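Local coordinates for protein tannase (Fusobacterium nucleatum subsp. nucleatum ATCC 25586, PDB 6YQ4) that probably hydrolyses gallotannins as a bacterial tannase related to the alpha/beta-hydrolases, and carries a bound magnesium ion, at residues T301-I306 and I451-A456; R313-G318 and N333-V338; N367-K372 and K415-M420; W436-G441 and L457-S462. All coordinates share one frame; numbering follows the deposited sequence.

Interaction 1. Residues T301-I306 and I451-A456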
loop_
_atom_site.group_PDB
_atom_site.type_symbol
_atom_site.label_atom_id
_atom_site.label_comp_id
_atom_site.label_asym_id
_atom_site.label_seq_id
_atom_site.Cartn_x
_atom_site.Cartn_y
_atom_site.Cartn_z
ATOM N N THR A 301 19.254 7.757 -13.017
ATOM C CA THR A 301 20.228 8.394 -12.127
ATOM C C THR A 301 19.572 8.822 -10.817
ATOM O O THR A 301 20.186 8.744 -9.747
ATOM C CB THR A 301 20.878 9.594 -12.839
ATOM O OG1 THR A 301 21.683 9.127 -13.926
ATOM C CG2 THR A 301 21.762 10.421 -11.894
ATOM N N TYR A 302 18.318 9.267 -10.884
ATOM C CA TYR A 302 17.563 9.553 -9.671
ATOM C C TYR A 302 17.407 8.302 -8.805
ATOM O O TYR A 302 17.627 8.345 -7.587
ATOM C CB TYR A 302 16.194 10.129 -10.035
ATOM C CG TYR A 302 15.286 10.332 -8.853
ATOM C CD1 TYR A 302 15.398 11.463 -8.059
ATOM C CD2 TYR A 302 14.332 9.395 -8.519
ATOM C CE1 TYR A 302 14.588 11.642 -6.973
ATOM C CE2 TYR A 302 13.517 9.569 -7.425
ATOM C CZ TYR A 302 13.649 10.696 -6.666
ATOM O OH TYR A 302 12.822 10.876 -5.587
ATOM N N LEU A 303 17.010 7.175 -9.412
ATOM C CA LEU A 303 16.835 5.960 -8.628
ATOM C C LEU A 303 18.135 5.531 -7.973
ATOM O O LEU A 303 18.149 5.115 -6.806
ATOM C CB LEU A 303 16.308 4.828 -9.495
ATOM C CG LEU A 303 14.871 4.850 -9.945
ATOM C CD1 LEU A 303 14.439 3.406 -10.070
ATOM C CD2 LEU A 303 14.037 5.574 -8.921
ATOM N N SER A 304 19.235 5.598 -8.721
ATOM C CA SER A 304 20.499 5.150 -8.172
ATOM C C SER A 304 20.880 5.976 -6.952
ATOM O O SER A 304 21.543 5.471 -6.045
ATOM C CB SER A 304 21.580 5.213 -9.251
ATOM O OG SER A 304 22.137 6.519 -9.342
ATOM N N ILE A 305 20.440 7.234 -6.892
ATOM C CA ILE A 305 20.774 8.072 -5.743
ATOM C C ILE A 305 19.996 7.631 -4.511
ATOM O O ILE A 305 20.524 7.644 -3.393
ATOM C CB ILE A 305 20.539 9.555 -6.082
ATOM C CG1 ILE A 305 21.481 9.977 -7.207
ATOM C CG2 ILE A 305 20.816 10.412 -4.885
ATOM C CD1 ILE A 305 21.214 11.370 -7.754
ATOM N N ILE A 306 18.742 7.205 -4.692
ATOM C CA ILE A 306 17.997 6.581 -3.595
ATOM C C ILE A 306 18.797 5.427 -3.002
ATOM O O ILE A 306 18.886 5.273 -1.779
ATOM C CB ILE A 306 16.628 6.092 -4.087
ATOM C CG1 ILE A 306 15.723 7.247 -4.437
ATOM C CG2 ILE A 306 15.938 5.216 -3.045
ATOM C CD1 ILE A 306 14.469 6.709 -5.098
ATOM N N ILE A 451 8.193 2.347 -8.849
ATOM C CA ILE A 451 6.762 2.610 -8.696
ATOM C C ILE A 451 6.519 3.470 -7.458
ATOM O O ILE A 451 5.857 4.514 -7.573
ATOM C CB ILE A 451 5.939 1.304 -8.637
ATOM C CG1 ILE A 451 5.866 0.628 -10.005
ATOM C CG2 ILE A 451 4.507 1.606 -8.148
ATOM C CD1 ILE A 451 4.819 1.286 -10.936
ATOM N N PRO A 452 6.980 3.086 -6.259
ATOM C CA PRO A 452 6.847 4.015 -5.128
ATOM C C PRO A 452 7.625 5.310 -5.331
ATOM O O PRO A 452 7.143 6.372 -4.907
ATOM C CB PRO A 452 7.376 3.213 -3.917
ATOM C CG PRO A 452 8.231 2.099 -4.500
ATOM C CD PRO A 452 7.567 1.789 -5.838
ATOM N N ALA A 453 8.800 5.259 -5.975
ATOM C CA ALA A 453 9.522 6.498 -6.315
ATOM C C ALA A 453 8.667 7.433 -7.161
ATOM O O ALA A 453 8.620 8.650 -6.902
ATOM C CB ALA A 453 10.821 6.195 -7.072
ATOM N N ILE A 454 7.999 6.889 -8.195
ATOM C CA ILE A 454 7.121 7.711 -9.035
ATOM C C ILE A 454 5.972 8.298 -8.219
ATOM O O ILE A 454 5.585 9.454 -8.414
ATOM C CB ILE A 454 6.602 6.892 -10.225
ATOM C CG1 ILE A 454 7.671 6.772 -11.311
ATOM C CG2 ILE A 454 5.287 7.468 -10.762
ATOM C CD1 ILE A 454 7.306 5.680 -12.313
ATOM N N LEU A 455 5.402 7.525 -7.290
ATOM C CA LEU A 455 4.377 8.097 -6.415
ATOM C C LEU A 455 4.951 9.256 -5.603
ATOM O O LEU A 455 4.363 10.344 -5.538
ATOM C CB LEU A 455 3.828 7.028 -5.486
ATOM C CG LEU A 455 2.797 7.417 -4.435
ATOM C CD1 LEU A 455 1.471 7.677 -5.093
ATOM C CD2 LEU A 455 2.669 6.279 -3.437
ATOM N N ALA A 456 6.112 9.028 -4.984
ATOM C CA ALA A 456 6.772 10.056 -4.198
ATOM C C ALA A 456 7.077 11.297 -5.040
ATOM O O ALA A 456 6.903 12.425 -4.575
ATOM C CB ALA A 456 8.038 9.463 -3.565
#

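Interaction 2. Residues R313-G318 and N333-V338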
loop_
_atom_site.group_PDB
_atom_site.type_symbol
_atom_site.label_atom_id
_atom_site.label_comp_id
_atom_site.label_asym_id
_atom_site.label_seq_id
_atom_site.Cartn_x
_atom_site.Cartn_y
_atom_site.Cartn_z
ATOM N N ARG A 313 23.417 5.315 4.587
ATOM C CA ARG A 313 22.845 5.212 5.920
ATOM C C ARG A 313 23.237 3.894 6.567
ATOM O O ARG A 313 23.587 3.853 7.752
ATOM C CB ARG A 313 21.328 5.364 5.859
ATOM C CG ARG A 313 20.606 5.110 7.183
ATOM C CD ARG A 313 19.178 5.668 7.136
ATOM N NE ARG A 313 19.171 7.141 7.151
ATOM C CZ ARG A 313 18.856 7.918 6.110
ATOM N NH1 ARG A 313 18.882 9.242 6.233
ATOM N NH2 ARG A 313 18.510 7.379 4.948
ATOM N N ALA A 314 23.209 2.807 5.793
ATOM C CA ALA A 314 23.590 1.503 6.326
ATOM C C ALA A 314 25.017 1.529 6.854
ATOM O O ALA A 314 25.289 1.060 7.963
ATOM C CB ALA A 314 23.432 0.429 5.253
ATOM N N LEU A 315 25.943 2.087 6.068
ATOM C CA LEU A 315 27.323 2.226 6.517
ATOM C C LEU A 315 27.405 2.970 7.849
ATOM O O LEU A 315 28.074 2.515 8.784
ATOM C CB LEU A 315 28.146 2.934 5.445
ATOM C CG LEU A 315 28.439 2.076 4.212
ATOM C CD1 LEU A 315 29.246 2.847 3.174
ATOM C CD2 LEU A 315 29.161 0.801 4.628
ATOM N N ARG A 316 26.717 4.114 7.965
ATOM C CA ARG A 316 26.762 4.871 9.215
ATOM C C ARG A 316 26.267 4.045 10.394
ATOM O O ARG A 316 26.662 4.303 11.538
ATOM C CB ARG A 316 25.942 6.156 9.100
ATOM C CG ARG A 316 26.534 7.198 8.148
ATOM C CD ARG A 316 25.827 8.534 8.314
ATOM N NE ARG A 316 24.426 8.460 7.911
ATOM C CZ ARG A 316 24.021 8.575 6.653
ATOM N NH1 ARG A 316 22.729 8.493 6.350
ATOM N NH2 ARG A 316 24.921 8.768 5.697
ATOM N N GLU A 317 25.417 3.047 10.135
ATOM C CA GLU A 317 24.857 2.181 11.168
ATOM C C GLU A 317 25.636 0.884 11.336
ATOM O O GLU A 317 25.211 0.010 12.098
ATOM C CB GLU A 317 23.396 1.854 10.854
ATOM C CG GLU A 317 22.453 3.028 10.948
ATOM C CD GLU A 317 21.130 2.731 10.297
ATOM O OE1 GLU A 317 20.197 3.556 10.395
ATOM O OE2 GLU A 317 21.025 1.657 9.682
ATOM N N GLY A 318 26.756 0.732 10.639
ATOM C CA GLY A 318 27.519 -0.495 10.735
ATOM C C GLY A 318 26.882 -1.698 10.084
ATOM O O GLY A 318 27.241 -2.827 10.424
ATOM N N ASN A 333 35.290 5.514 2.230
ATOM C CA ASN A 333 34.262 4.710 2.887
ATOM C C ASN A 333 32.898 5.397 2.877
ATOM O O ASN A 333 32.103 5.248 3.810
ATOM C CB ASN A 333 34.677 4.344 4.310
ATOM C CG ASN A 333 35.133 2.906 4.418
ATOM O OD1 ASN A 333 34.314 1.982 4.410
ATOM N ND2 ASN A 333 36.447 2.704 4.503
ATOM N N LYS A 334 32.627 6.170 1.828
ATOM C CA LYS A 334 31.276 6.590 1.486
ATOM C C LYS A 334 30.963 6.133 0.066
ATOM O O LYS A 334 31.825 6.180 -0.816
ATOM C CB LYS A 334 31.088 8.110 1.605
ATOM C CG LYS A 334 31.188 8.649 3.025
ATOM C CD LYS A 334 31.846 10.022 3.063
ATOM C CE LYS A 334 32.627 10.246 4.351
ATOM N NZ LYS A 334 34.106 10.109 4.141
ATOM N N VAL A 335 29.741 5.656 -0.145
ATOM C CA VAL A 335 29.281 5.373 -1.502
ATOM C C VAL A 335 29.045 6.705 -2.202
ATOM O O VAL A 335 28.244 7.521 -1.737
ATOM C CB VAL A 335 28.008 4.511 -1.479
ATOM C CG1 VAL A 335 27.431 4.337 -2.885
ATOM C CG2 VAL A 335 28.285 3.165 -0.805
ATOM N N VAL A 336 29.755 6.948 -3.304
ATOM C CA VAL A 336 29.565 8.177 -4.074
ATOM C C VAL A 336 28.867 7.950 -5.409
ATOM O O VAL A 336 28.447 8.930 -6.041
ATOM C CB VAL A 336 30.895 8.934 -4.295
ATOM C CG1 VAL A 336 31.577 9.245 -2.954
ATOM C CG2 VAL A 336 31.836 8.148 -5.221
ATOM N N ALA A 337 28.697 6.707 -5.842
ATOM C CA ALA A 337 28.018 6.414 -7.097
ATOM C C ALA A 337 27.502 4.985 -7.031
ATOM O O ALA A 337 28.124 4.125 -6.401
ATOM C CB ALA A 337 28.942 6.592 -8.313
ATOM N N VAL A 338 26.358 4.749 -7.679
ATOM C CA VAL A 338 25.695 3.439 -7.723
ATOM C C VAL A 338 25.346 3.129 -9.170
ATOM O O VAL A 338 24.565 3.860 -9.788
ATOM C CB VAL A 338 24.415 3.397 -6.867
ATOM C CG1 VAL A 338 23.628 2.112 -7.138
ATOM C CG2 VAL A 338 24.756 3.509 -5.408
#

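Interaction 3. Residues N367-K372 and K415-M420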
loop_
_atom_site.group_PDB
_atom_site.type_symbol
_atom_site.label_atom_id
_atom_site.label_comp_id
_atom_site.label_asym_id
_atom_site.label_seq_id
_atom_site.Cartn_x
_atom_site.Cartn_y
_atom_site.Cartn_z
ATOM N N ASN A 367 -7.009 -11.025 -10.330
ATOM C CA ASN A 367 -8.161 -11.405 -9.528
ATOM C C ASN A 367 -8.854 -10.193 -8.913
ATOM O O ASN A 367 -10.077 -10.228 -8.731
ATOM C CB ASN A 367 -7.719 -12.385 -8.444
ATOM C CG ASN A 367 -8.875 -13.038 -7.756
ATOM O OD1 ASN A 367 -9.318 -12.577 -6.719
ATOM N ND2 ASN A 367 -9.399 -14.098 -8.350
ATOM N N LEU A 368 -8.104 -9.117 -8.586
ATOM C CA LEU A 368 -8.726 -7.895 -8.055
ATOM C C LEU A 368 -9.662 -7.249 -9.073
ATOM O O LEU A 368 -10.694 -6.686 -8.685
ATOM C CB LEU A 368 -7.657 -6.879 -7.604
ATOM C CG LEU A 368 -8.009 -5.379 -7.404
ATOM C CD1 LEU A 368 -8.927 -5.193 -6.213
ATOM C CD2 LEU A 368 -6.739 -4.447 -7.271
ATOM N N PHE A 369 -9.343 -7.347 -10.366
ATOM C CA PHE A 369 -10.096 -6.684 -11.424
ATOM C C PHE A 369 -11.138 -7.584 -12.084
ATOM O O PHE A 369 -11.671 -7.220 -13.135
ATOM C CB PHE A 369 -9.141 -6.116 -12.486
ATOM C CG PHE A 369 -8.420 -4.861 -12.032
ATOM C CD1 PHE A 369 -9.133 -3.729 -11.689
ATOM C CD2 PHE A 369 -7.050 -4.845 -11.889
ATOM C CE1 PHE A 369 -8.497 -2.607 -11.238
ATOM C CE2 PHE A 369 -6.392 -3.714 -11.465
ATOM C CZ PHE A 369 -7.118 -2.590 -11.128
ATOM N N GLY A 370 -11.455 -8.734 -11.496
ATOM C CA GLY A 370 -12.707 -9.386 -11.850
ATOM C C GLY A 370 -13.902 -8.526 -11.468
ATOM O O GLY A 370 -13.719 -7.415 -10.953
ATOM N N ASP A 371 -15.116 -8.994 -11.730
ATOM C CA ASP A 371 -16.314 -8.282 -11.296
ATOM C C ASP A 371 -17.318 -9.305 -10.764
ATOM O O ASP A 371 -16.969 -10.457 -10.473
ATOM C CB ASP A 371 -16.853 -7.393 -12.435
ATOM C CG ASP A 371 -17.282 -8.187 -13.671
ATOM O OD1 ASP A 371 -17.406 -9.425 -13.583
ATOM O OD2 ASP A 371 -17.497 -7.566 -14.746
ATOM N N LYS A 372 -18.586 -8.888 -10.634
ATOM C CA LYS A 372 -19.594 -9.703 -9.949
ATOM C C LYS A 372 -19.681 -11.102 -10.529
ATOM O O LYS A 372 -20.020 -12.050 -9.815
ATOM C CB LYS A 372 -20.972 -9.026 -10.014
ATOM C CG LYS A 372 -20.960 -7.540 -9.601
ATOM C CD LYS A 372 -22.377 -6.970 -9.443
ATOM C CE LYS A 372 -22.385 -5.629 -8.687
ATOM N NZ LYS A 372 -23.778 -5.186 -8.341
ATOM N N LYS A 415 -12.395 0.780 -17.552
ATOM C CA LYS A 415 -11.363 1.815 -17.454
ATOM C C LYS A 415 -11.549 2.669 -16.205
ATOM O O LYS A 415 -10.570 3.045 -15.557
ATOM C CB LYS A 415 -11.361 2.694 -18.708
ATOM C CG LYS A 415 -10.886 1.999 -20.015
ATOM C CD LYS A 415 -11.802 0.823 -20.410
ATOM C CE LYS A 415 -13.159 1.330 -20.853
ATOM N NZ LYS A 415 -14.180 0.346 -20.526
ATOM N N ASN A 416 -12.803 2.930 -15.824
ATOM C CA ASN A 416 -13.117 3.747 -14.661
ATOM C C ASN A 416 -12.789 3.043 -13.342
ATOM O O ASN A 416 -12.551 3.715 -12.326
ATOM C CB ASN A 416 -14.593 4.156 -14.724
ATOM C CG ASN A 416 -15.018 5.014 -13.545
ATOM O OD1 ASN A 416 -16.042 4.750 -12.907
ATOM N ND2 ASN A 416 -14.231 6.050 -13.246
ATOM N N ILE A 417 -12.725 1.718 -13.347
ATOM C CA ILE A 417 -12.346 0.978 -12.152
ATOM C C ILE A 417 -10.834 0.835 -12.055
ATOM O O ILE A 417 -10.266 0.882 -10.961
ATOM C CB ILE A 417 -13.067 -0.388 -12.153
ATOM C CG1 ILE A 417 -14.582 -0.156 -12.056
ATOM C CG2 ILE A 417 -12.585 -1.243 -11.005
ATOM C CD1 ILE A 417 -15.406 -1.408 -11.926
ATOM N N ILE A 418 -10.154 0.664 -13.185
ATOM C CA ILE A 418 -8.699 0.766 -13.159
ATOM C C ILE A 418 -8.285 2.120 -12.593
ATOM O O ILE A 418 -7.381 2.207 -11.747
ATOM C CB ILE A 418 -8.118 0.528 -14.566
ATOM C CG1 ILE A 418 -8.560 -0.847 -15.083
ATOM C CG2 ILE A 418 -6.612 0.633 -14.546
ATOM C CD1 ILE A 418 -8.000 -1.217 -16.447
ATOM N N LYS A 419 -8.971 3.189 -13.015
ATOM C CA LYS A 419 -8.664 4.529 -12.519
ATOM C C LYS A 419 -8.848 4.620 -11.010
ATOM O O LYS A 419 -7.951 5.082 -10.285
ATOM C CB LYS A 419 -9.544 5.564 -13.207
ATOM C CG LYS A 419 -9.230 6.960 -12.718
ATOM C CD LYS A 419 -10.322 7.988 -13.077
ATOM C CE LYS A 419 -10.181 9.227 -12.176
ATOM N NZ LYS A 419 -10.983 10.361 -12.642
ATOM N N MET A 420 -10.005 4.169 -10.516
ATOM C CA MET A 420 -10.334 4.309 -9.099
ATOM C C MET A 420 -9.373 3.581 -8.173
ATOM O O MET A 420 -9.425 3.826 -6.956
ATOM C CB MET A 420 -11.743 3.806 -8.825
ATOM C CG MET A 420 -12.824 4.828 -9.134
ATOM S SD MET A 420 -14.454 4.164 -8.718
ATOM C CE MET A 420 -14.853 3.455 -10.291
#

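Interaction 4. Residues W436-G441 and L457-S462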
loop_
_atom_site.group_PDB
_atom_site.type_symbol
_atom_site.label_atom_id
_atom_site.label_comp_id
_atom_site.label_asym_id
_atom_site.label_seq_id
_atom_site.Cartn_x
_atom_site.Cartn_y
_atom_site.Cartn_z
ATOM N N TRP A 436 2.866 12.489 3.889
ATOM C CA TRP A 436 3.011 11.179 3.255
ATOM C C TRP A 436 4.327 10.572 3.698
ATOM O O TRP A 436 5.374 11.205 3.547
ATOM C CB TRP A 436 3.001 11.273 1.712
ATOM C CG TRP A 436 1.736 11.886 1.179
ATOM C CD1 TRP A 436 1.329 13.200 1.295
ATOM C CD2 TRP A 436 0.700 11.207 0.476
ATOM N NE1 TRP A 436 0.096 13.364 0.709
ATOM C CE2 TRP A 436 -0.310 12.150 0.202
ATOM C CE3 TRP A 436 0.517 9.877 0.062
ATOM C CZ2 TRP A 436 -1.471 11.813 -0.494
ATOM C CZ3 TRP A 436 -0.627 9.555 -0.642
ATOM C CH2 TRP A 436 -1.611 10.510 -0.903
ATOM N N ARG A 437 4.273 9.356 4.238
ATOM C CA ARG A 437 5.466 8.587 4.569
ATOM C C ARG A 437 5.417 7.288 3.771
ATOM O O ARG A 437 4.446 6.525 3.869
ATOM C CB ARG A 437 5.567 8.316 6.076
ATOM C CG ARG A 437 6.919 7.760 6.499
ATOM C CD ARG A 437 6.845 7.269 7.906
ATOM N NE ARG A 437 8.140 6.909 8.481
ATOM C CZ ARG A 437 8.534 5.662 8.731
ATOM N NH1 ARG A 437 7.747 4.618 8.415
ATOM N NH2 ARG A 437 9.721 5.449 9.285
ATOM N N ILE A 438 6.457 7.049 2.981
ATOM C CA ILE A 438 6.500 5.974 2.001
ATOM C C ILE A 438 7.810 5.230 2.212
ATOM O O ILE A 438 8.867 5.856 2.363
ATOM C CB ILE A 438 6.389 6.519 0.560
ATOM C CG1 ILE A 438 5.017 7.130 0.295
ATOM C CG2 ILE A 438 6.633 5.462 -0.461
ATOM C CD1 ILE A 438 4.984 7.943 -1.001
ATOM N N ARG A 439 7.733 3.903 2.288
ATOM C CA ARG A 439 8.893 3.054 2.509
ATOM C C ARG A 439 8.856 1.947 1.485
ATOM O O ARG A 439 7.812 1.312 1.299
ATOM C CB ARG A 439 8.915 2.437 3.920
ATOM C CG ARG A 439 9.310 3.386 5.075
ATOM C CD ARG A 439 10.693 4.023 4.854
ATOM N NE ARG A 439 11.067 5.002 5.886
ATOM C CZ ARG A 439 10.802 6.311 5.821
ATOM N NH1 ARG A 439 10.151 6.823 4.777
ATOM N NH2 ARG A 439 11.205 7.120 6.794
ATOM N N HIS A 440 9.982 1.691 0.834
ATOM C CA HIS A 440 10.102 0.495 0.002
ATOM C C HIS A 440 11.510 -0.042 0.165
ATOM O O HIS A 440 12.472 0.665 -0.136
ATOM C CB HIS A 440 9.805 0.791 -1.469
ATOM C CG HIS A 440 9.866 -0.420 -2.341
ATOM N ND1 HIS A 440 8.746 -1.152 -2.680
ATOM C CD2 HIS A 440 10.917 -1.052 -2.917
ATOM C CE1 HIS A 440 9.103 -2.169 -3.443
ATOM N NE2 HIS A 440 10.415 -2.131 -3.602
ATOM N N GLY A 441 11.632 -1.282 0.629
ATOM C CA GLY A 441 12.935 -1.800 1.008
ATOM C C GLY A 441 13.866 -2.003 -0.180
ATOM O O GLY A 441 13.451 -2.379 -1.278
ATOM N N LEU A 457 7.483 11.123 -6.296
ATOM C CA LEU A 457 7.799 12.308 -7.100
ATOM C C LEU A 457 6.548 13.106 -7.419
ATOM O O LEU A 457 6.567 14.346 -7.413
ATOM C CB LEU A 457 8.496 11.918 -8.399
ATOM C CG LEU A 457 9.935 11.429 -8.265
ATOM C CD1 LEU A 457 10.342 10.482 -9.422
ATOM C CD2 LEU A 457 10.832 12.612 -8.167
ATOM N N LYS A 458 5.481 12.401 -7.774
ATOM C CA LYS A 458 4.223 13.040 -8.122
ATOM C C LYS A 458 3.692 13.851 -6.957
ATOM O O LYS A 458 3.214 14.980 -7.140
ATOM C CB LYS A 458 3.226 11.969 -8.566
ATOM C CG LYS A 458 1.891 12.494 -8.980
ATOM C CD LYS A 458 2.011 13.324 -10.231
ATOM C CE LYS A 458 0.665 13.947 -10.560
ATOM N NZ LYS A 458 0.776 15.110 -11.516
ATOM N N LEU A 459 3.821 13.331 -5.740
ATOM C CA LEU A 459 3.344 14.087 -4.581
ATOM C C LEU A 459 4.221 15.316 -4.303
ATOM O O LEU A 459 3.713 16.394 -3.973
ATOM C CB LEU A 459 3.288 13.181 -3.358
ATOM C CG LEU A 459 2.319 12.018 -3.381
ATOM C CD1 LEU A 459 2.796 10.888 -2.467
ATOM C CD2 LEU A 459 0.950 12.504 -2.954
ATOM N N LYS A 460 5.540 15.167 -4.399
ATOM C CA LYS A 460 6.420 16.319 -4.231
ATOM C C LYS A 460 6.147 17.383 -5.284
ATOM O O LYS A 460 6.108 18.588 -4.976
ATOM C CB LYS A 460 7.880 15.871 -4.303
ATOM C CG LYS A 460 8.282 14.946 -3.183
ATOM C CD LYS A 460 9.729 14.561 -3.312
ATOM C CE LYS A 460 10.648 15.604 -2.692
ATOM N NZ LYS A 460 11.292 14.992 -1.504
ATOM N N ASN A 461 5.967 16.958 -6.542
ATOM C CA ASN A 461 5.759 17.919 -7.621
ATOM C C ASN A 461 4.460 18.686 -7.435
ATOM O O ASN A 461 4.307 19.773 -8.010
ATOM C CB ASN A 461 5.779 17.206 -8.973
ATOM C CG ASN A 461 7.181 16.731 -9.379
ATOM O OD1 ASN A 461 7.332 16.027 -10.363
ATOM N ND2 ASN A 461 8.203 17.136 -8.627
ATOM N N SER A 462 3.540 18.136 -6.637
ATOM C CA SER A 462 2.249 18.724 -6.323
ATOM C C SER A 462 2.229 19.449 -4.986
ATOM O O SER A 462 1.152 19.858 -4.541
ATOM C CB SER A 462 1.142 17.662 -6.337
ATOM O OG SER A 462 1.252 16.790 -7.451
#

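Interaction 1. Residues T301-I306 and I451-A456
Tyr302, Leu303 and Ile306 meet the methyl group of Ala453 in an apolar helix-to-helix contact, where helix 298-316 packs over helix 450-461 on one flank of the central sheet. The two local axes approach to 11.4 Å and run nearly perpendicular, at 102°, so they meet at one spot and bury a modest 105 Å². The CA atoms of Leu303 and Ala453 lie 7.7 Å apart. Ala453 presents only its CB, and three side chains from one side of the other helix converge on it. Leu303 comes nearest: its CB does not aim straight at the partner, but the CD2 branch bends in to 3.8 Å from Ala453 CB. Ile306 reaches with the end of its longer branch, CD1 lying 4.2 Å from Ala453 CB. Tyr302 arrives with its ring edge: Ala453 CB lies near the ring plane, 4.3 Å from Tyr302 CE2; the tyrosine CG stands opposite the backbone N (chi1 174°), which swings the ring across to the partner helix. Helix 450-461 is the crossover helix of a beta-alpha-beta unit between strands 435-439 and 465-469, as expected of an alpha/beta-hydrolase core. A small residue suits the place because the ends of three larger side chains have to fit round it between the crossing helices. Ile306 also touches Phe468 of strand 465-469, while Leu303 packs on Trp221 and Met222 of helix 212-223.

Interaction 2. Residues R313-G318 and N333-V338
Leu315, in the last turn of helix 298-316, faces the backbone that leads from Asn333 into Val335, with the CA atoms of Leu315 and Lys334 7.7 Å apart. The helix closes in a Schellman motif, where Gly318 takes a positive phi (71°) that a residue without a side chain adopts readily, and Gly318 N donates to Leu315 O at 2.9 Å. Across from it the chain enters strand 335-338, which carries a classic beta bulge: Val336 and Ala337 both face Thr329.

One leucine branch does the joining. Leu315 holds CD1 fully extended from CA (chi2 179°), and this methyl settles 3.8 Å from Asn333 O and 4.1 Å from Val335 CG2. The valine turns its CB toward the helix, and the two side chains cross at about a right angle. An aliphatic valine suits the buried end of the contact and the partly exposed leucine covers it, while the polar Asn333 and Lys334 are exposed; the lysine chain leads off from the helix, and the asparagine is poorly ordered. The contact is small, burying 107 Å².

A polar tie reinforces it from just upstream, where Asn312 OD1 accepts a hydrogen bond from Val335 N. The two-stranded hairpin of 328-330 and 335-338 thus lies along helix 298-316: Val338 packs on Ser304, Ile307 and Arg308 farther back on the helix, while Leu315 also touches Ile321 in the loop beyond it.

Interaction 3. Residues N367-K372 and K415-M420
Phe369 leaves the end of helix 364-368 and pushes its ring against Ile417 and Ile418 of helix 415-420. Its CB starts off at an angle to that helix; with CG opposite the carbonyl carbon (chi1 -75°), the ring swings round so that its far end approaches. Beyond CG, CD1 is the first atom to meet the partner, 4.3 Å from Ile417 CG2. The next atom along, CE1, does most of the touching: it sits 3.9 Å from Ile418 CA and equally 3.9 Å from Ile417 O, and 4.2 Å from Ile418 CG1. These neighbours come from different sides. The carbonyl oxygen lies at the ring edge, close to its plane, where the slightly positive ring C-H groups are turned; CG1 lies over a face. The opposite face is approached, toward its rim, by CD2 of the preceding Leu368, 4.2 Å above the plane.

A phenylalanine suits this spot because its flat, long side chain can span the 7.8 Å between the CA atoms of Phe369 and Ile418, and the beta-branched isoleucines offer broad greasy flanks beside the helix backbone. The contact is apolar packing that buries 122 Å² in all.

Phe379 also meets the ring, with planes at about 40°. Helix 212-223 completes the setting through Leu212, which touches both Leu368 and Phe369, and Glu213, against Ile418, while Tyr187 of helix 185-191 packs on Ile417.

Interaction 4. Residues W436-G441 and L457-S462
Leu459 and Trp436 each place CG opposite their own carbonyl carbon (chi1 -64° and -59°), and this sends the forked leucine end and the indole toward one another, crossing at about a right angle. Leu459 CD2 then sits over the indole face, 3.5 Å from the centroid of the six-membered ring and only 15° off its normal: a CH-pi contact. Packing is tight, with CD2 3.4 Å from Trp436 CE2. The other methyl, CD1, lies over the same face nearer the CB end, 3.6 Å from Trp436 CD2 and CE3, and also meets Ile438 CD1 at 4.0 Å. One leucine therefore fills the angle between two side chains on the same face of the strand, two residues apart. A wide aromatic surface suits a forked aliphatic tip, and all three residues are buried. The polar end of the indole is provided for outside the contact: Trp436 NE1 is hydrogen-bonded to Thr433 O. Leu459 further packs on Val466, so the helix rests on two strands. Here strand 435-439, helix 450-461 and strand 465-469 form a beta-alpha-beta crossover, with parallel neighbouring strands, of the kind that builds the central sheet of alpha/beta-hydrolases.

Overall arrangement
Interactions 1 and 4 share helix 450-461: interaction 4 seats it on the sheet, and interaction 1 lays a second helix across it, with Leu455 and Ile438 packing between them. Interaction 2 uses the later part of helix 298-316, which interaction 1 also uses. Interaction 3 stands apart, 43 Å from interaction 2 between centres. Interaction 4 is buried; the other three are partly buried, and an exposed residue touches only in interaction 2. All four are apolar, yet differently so: methyls over an aromatic face in interaction 4, side-chain ends round an alanine methyl in interaction 1, a leucine methyl against a valine and a backbone oxygen in interaction 2, and a phenyl ring against isoleucines and helix backbone in interaction 3.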